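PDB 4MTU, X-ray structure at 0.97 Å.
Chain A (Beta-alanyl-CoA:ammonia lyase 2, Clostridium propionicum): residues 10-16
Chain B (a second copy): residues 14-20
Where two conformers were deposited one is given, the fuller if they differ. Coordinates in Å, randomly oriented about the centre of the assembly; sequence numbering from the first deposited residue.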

ATOM      1  N   LEU A  10      10.279  -9.362  10.851  1.00 10.61           N
ATOM      2  CA  LEU A  10      10.320  -8.608   9.609  1.00 10.44           C
ATOM      3  C   LEU A  10      10.959  -7.226   9.907  1.00 10.07           C
ATOM      4  O   LEU A  10      11.325  -6.950  11.029  1.00 11.14           O
ATOM      5  CB  LEU A  10       8.942  -8.589   8.937  0.55 10.55           C
ATOM      6  CG  LEU A  10       7.791  -8.198   9.868  0.55 11.40           C
ATOM      7  CD1 LEU A  10       7.814  -6.757  10.300  0.55 10.16           C
ATOM      8  CD2 LEU A  10       6.463  -8.411   9.081  0.55 15.51           C
ATOM      9  N   MET A  11      11.047  -6.421   8.861  1.00 10.54           N
ATOM     10  CA  MET A  11      11.609  -5.065   8.942  1.00 10.05           C
ATOM     11  C   MET A  11      10.513  -4.035   8.804  1.00  9.65           C
ATOM     12  O   MET A  11       9.598  -4.204   7.986  1.00 11.16           O
ATOM     13  CB  MET A  11      12.639  -4.871   7.801  1.00 10.54           C
ATOM     14  CG  MET A  11      13.482  -3.630   7.963  1.00 10.87           C
ATOM     15  SD  MET A  11      14.560  -3.347   6.519  1.00 11.64           S
ATOM     16  CE  MET A  11      13.440  -2.477   5.462  1.00 13.49           C
ATOM     17  N   MET A  12      10.627  -2.929   9.555  1.00  9.79           N
ATOM     18  CA  MET A  12       9.875  -1.726   9.275  1.00  9.86           C
ATOM     19  C   MET A  12      10.524  -0.957   8.130  1.00  9.64           C
ATOM     20  O   MET A  12      11.671  -0.512   8.281  1.00 10.91           O
ATOM     21  CB  MET A  12       9.827  -0.826  10.515  1.00 10.52           C
ATOM     22  CG  MET A  12       9.161  -1.443  11.754  1.00 10.86           C
ATOM     23  SD  MET A  12       7.408  -1.766  11.597  1.00 11.45           S
ATOM     24  CE  MET A  12       7.354  -3.488  11.047  1.00 12.66           C
ATOM     25  N   SER A  13       9.856  -0.892   7.012  1.00 10.04           N
ATOM     26  CA  SER A  13      10.371  -0.109   5.909  1.00 10.34           C
ATOM     27  C   SER A  13       9.806   1.287   5.954  1.00  9.96           C
ATOM     28  O   SER A  13       8.974   1.630   6.806  1.00 10.41           O
ATOM     29  CB  SER A  13      10.073  -0.755   4.543  1.00 11.25           C
ATOM     30  OG  SER A  13       8.744  -0.519   4.211  1.00 12.13           O
ATOM     31  N   ALA A  14      10.224   2.124   4.991  1.00 10.51           N
ATOM     32  CA  ALA A  14       9.648   3.471   4.892  1.00 10.47           C
ATOM     33  C   ALA A  14       8.124   3.395   4.714  1.00 10.13           C
ATOM     34  O   ALA A  14       7.424   4.328   5.119  1.00 11.31           O
ATOM     35  CB  ALA A  14      10.304   4.216   3.732  1.00 11.33           C
ATOM     36  N   LYS A  15       7.593   2.349   4.140  1.00 10.16           N
ATOM     37  CA  LYS A  15       6.186   2.127   3.948  1.00 10.17           C
ATOM     38  C   LYS A  15       5.413   1.925   5.245  1.00 10.52           C
ATOM     39  O   LYS A  15       4.202   2.070   5.266  1.00 12.13           O
ATOM     40  CB  LYS A  15       5.958   0.917   3.026  1.00 11.21           C
ATOM     41  CG  LYS A  15       6.646   1.076   1.657  1.00 11.73           C
ATOM     42  CD  LYS A  15       6.672  -0.253   0.924  1.00 13.87           C
ATOM     43  CE  LYS A  15       7.277  -0.151  -0.448  1.00 14.45           C
ATOM     44  NZ  LYS A  15       8.703   0.088  -0.365  1.00 14.67           N
ATOM     45  N   ASP A  16       6.107   1.578   6.330  1.00  9.88           N
ATOM     46  CA  ASP A  16       5.515   1.388   7.632  1.00 10.13           C
ATOM     47  C   ASP A  16       5.451   2.690   8.423  1.00  9.95           C
ATOM     48  O   ASP A  16       4.740   2.749   9.435  1.00 10.64           O
ATOM     49  CB  ASP A  16       6.271   0.328   8.429  1.00 10.27           C
ATOM     50  CG  ASP A  16       6.081  -1.051   7.790  1.00 11.12           C
ATOM     51  OD1 ASP A  16       4.915  -1.531   7.784  1.00 12.59           O
ATOM     52  OD2 ASP A  16       7.073  -1.638   7.314  1.00 11.85           O
TER
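Chain B 14-20: AKDAHYT

Chain B 14-20 packs against chain A 10-16, two copies of one protein in contact: A:Ala14 CA and B:His18 CA form the closest CA pair, 4.7 Å apart, and 356 Å² is buried in all. Chain A runs from the end of a strand (10-11) through a loop into a 3-10 turn (14-16); chain B starts with the same 3-10 turn and continues with B:Ala17 at phi/psi -57/146 and B:His18 at -130/-52. The stretches run in broadly opposite directions, A:Met11 against B:His18 and B:Tyr19 and A:Lys15 against B:Lys15 to B:His18.

Three direct hydrogen bonds cross the contact: A:Ala14 N donates to B:His18 O (2.8 Å, nearly straight at 164°), tying backbone to backbone, and the long side chain of A:Lys15, chi1 m and chi4 p, brings its amine to B:Ala17 O (NZ to O, 3.0 Å) and to the imidazole (NZ to B:His18 ND1, 2.9 Å). Because NZ donates to it, ND1 acts as an acceptor. Water 1 accepts from A:Lys15 NZ (2.9 Å) and donates to B:Asp16 O (2.8 Å).

The B:His18 ring takes A:Ser13 CB over one face, 3.7 Å from its centroid, while A:Lys15 NZ approaches the ring edge. A:Met11 CE reaches B:His18 NE2 at 3.7 Å.

Among apolar contacts, A:Met11 CE also touches B:Tyr19 CE1 (3.9 Å), and the small side chains of A:Ala14 and B:Ala17 meet CB to CB at 3.8 Å.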

ATOM      1  N   ALA B  14       6.819   8.799  -3.169  1.00 10.51           N
ATOM      2  CA  ALA B  14       7.223   8.588  -1.772  1.00 10.47           C
ATOM      3  C   ALA B  14       6.815   7.185  -1.299  1.00 10.13           C
ATOM      4  O   ALA B  14       7.475   6.634  -0.412  1.00 11.31           O
ATOM      5  CB  ALA B  14       6.598   9.671  -0.897  1.00 11.33           C
ATOM      6  N   LYS B  15       5.781   6.597  -1.837  1.00 10.16           N
ATOM      7  CA  LYS B  15       5.314   5.275  -1.521  1.00 10.17           C
ATOM      8  C   LYS B  15       6.275   4.169  -1.936  1.00 10.52           C
ATOM      9  O   LYS B  15       6.184   3.058  -1.438  1.00 12.13           O
ATOM     10  CB  LYS B  15       3.942   5.025  -2.171  1.00 11.21           C
ATOM     11  CG  LYS B  15       2.884   6.059  -1.741  1.00 11.73           C
ATOM     12  CD  LYS B  15       1.666   5.972  -2.643  1.00 13.87           C
ATOM     13  CE  LYS B  15       0.571   6.917  -2.238  1.00 14.45           C
ATOM     14  NZ  LYS B  15       0.949   8.290  -2.504  1.00 14.67           N
ATOM     15  N   ASP B  16       7.196   4.462  -2.856  1.00  9.88           N
ATOM     16  CA  ASP B  16       8.193   3.528  -3.317  1.00 10.13           C
ATOM     17  C   ASP B  16       9.446   3.560  -2.449  1.00  9.95           C
ATOM     18  O   ASP B  16      10.275   2.644  -2.549  1.00 10.64           O
ATOM     19  CB  ASP B  16       8.561   3.794  -4.775  1.00 10.27           C
ATOM     20  CG  ASP B  16       7.375   3.467  -5.688  1.00 11.12           C
ATOM     21  OD1 ASP B  16       6.998   2.265  -5.742  1.00 12.59           O
ATOM     22  OD2 ASP B  16       6.840   4.389  -6.336  1.00 11.85           O
ATOM     23  N   ALA B  17       9.620   4.576  -1.591  1.00  9.94           N
ATOM     24  CA  ALA B  17      10.749   4.536  -0.677  1.00  9.98           C
ATOM     25  C   ALA B  17      10.667   3.274   0.146  1.00  9.75           C
ATOM     26  O   ALA B  17       9.582   2.836   0.540  1.00 10.45           O
ATOM     27  CB  ALA B  17      10.711   5.745   0.250  1.00 10.67           C
ATOM     28  N   HIS B  18      11.834   2.732   0.475  1.00 10.14           N
ATOM     29  CA  HIS B  18      11.911   1.507   1.270  1.00  9.78           C
ATOM     30  C   HIS B  18      12.867   1.667   2.447  1.00 10.05           C
ATOM     31  O   HIS B  18      12.526   1.325   3.569  1.00 11.35           O
ATOM     32  CB  HIS B  18      12.310   0.330   0.372  1.00 11.18           C
ATOM     33  CG  HIS B  18      12.022  -0.960   1.002  1.00 11.51           C
ATOM     34  ND1 HIS B  18      10.737  -1.478   1.042  1.00 12.69           N
ATOM     35  CD2 HIS B  18      12.877  -1.840   1.641  1.00 12.70           C
ATOM     36  CE1 HIS B  18      10.818  -2.628   1.657  1.00 13.31           C
ATOM     37  NE2 HIS B  18      12.055  -2.885   2.064  1.00 13.30           N
ATOM     38  N   TYR B  19      14.062   2.115   2.177  1.00 11.56           N
ATOM     39  CA  TYR B  19      15.029   2.392   3.223  1.00 12.16           C
ATOM     40  C   TYR B  19      14.909   3.825   3.633  1.00 12.05           C
ATOM     41  O   TYR B  19      14.214   4.635   2.984  1.00 13.49           O
ATOM     42  CB  TYR B  19      16.447   2.021   2.771  1.00 15.91           C
ATOM     43  CG  TYR B  19      16.502   0.561   2.406  1.00 18.80           C
ATOM     44  CD1 TYR B  19      16.423  -0.456   3.374  1.00 20.07           C
ATOM     45  CD2 TYR B  19      16.561   0.115   1.043  1.00 21.60           C
ATOM     46  CE1 TYR B  19      16.442  -1.806   3.061  1.00 23.82           C
ATOM     47  CE2 TYR B  19      16.597  -1.235   0.780  1.00 26.13           C
ATOM     48  CZ  TYR B  19      16.541  -2.210   1.766  1.00 28.97           C
ATOM     49  OH  TYR B  19      16.557  -3.568   1.365  1.00 41.71           O
ATOM     50  N   THR B  20      15.617   4.193   4.704  1.00 13.51           N
ATOM     51  CA  THR B  20      15.761   5.576   5.038  1.00 12.95           C
ATOM     52  C   THR B  20      16.462   6.344   3.917  1.00 12.45           C
ATOM     53  O   THR B  20      17.044   5.774   2.985  1.00 14.38           O
ATOM     54  CB  THR B  20      16.617   5.677   6.364  1.00 13.83           C
ATOM     55  OG1 THR B  20      17.736   4.809   6.308  1.00 15.00           O
ATOM     56  CG2 THR B  20      15.760   5.248   7.563  1.00 15.42           C
TER
HETATM   57  O   HOH W   1       9.586  -0.013  -3.113  1.00 13.57           O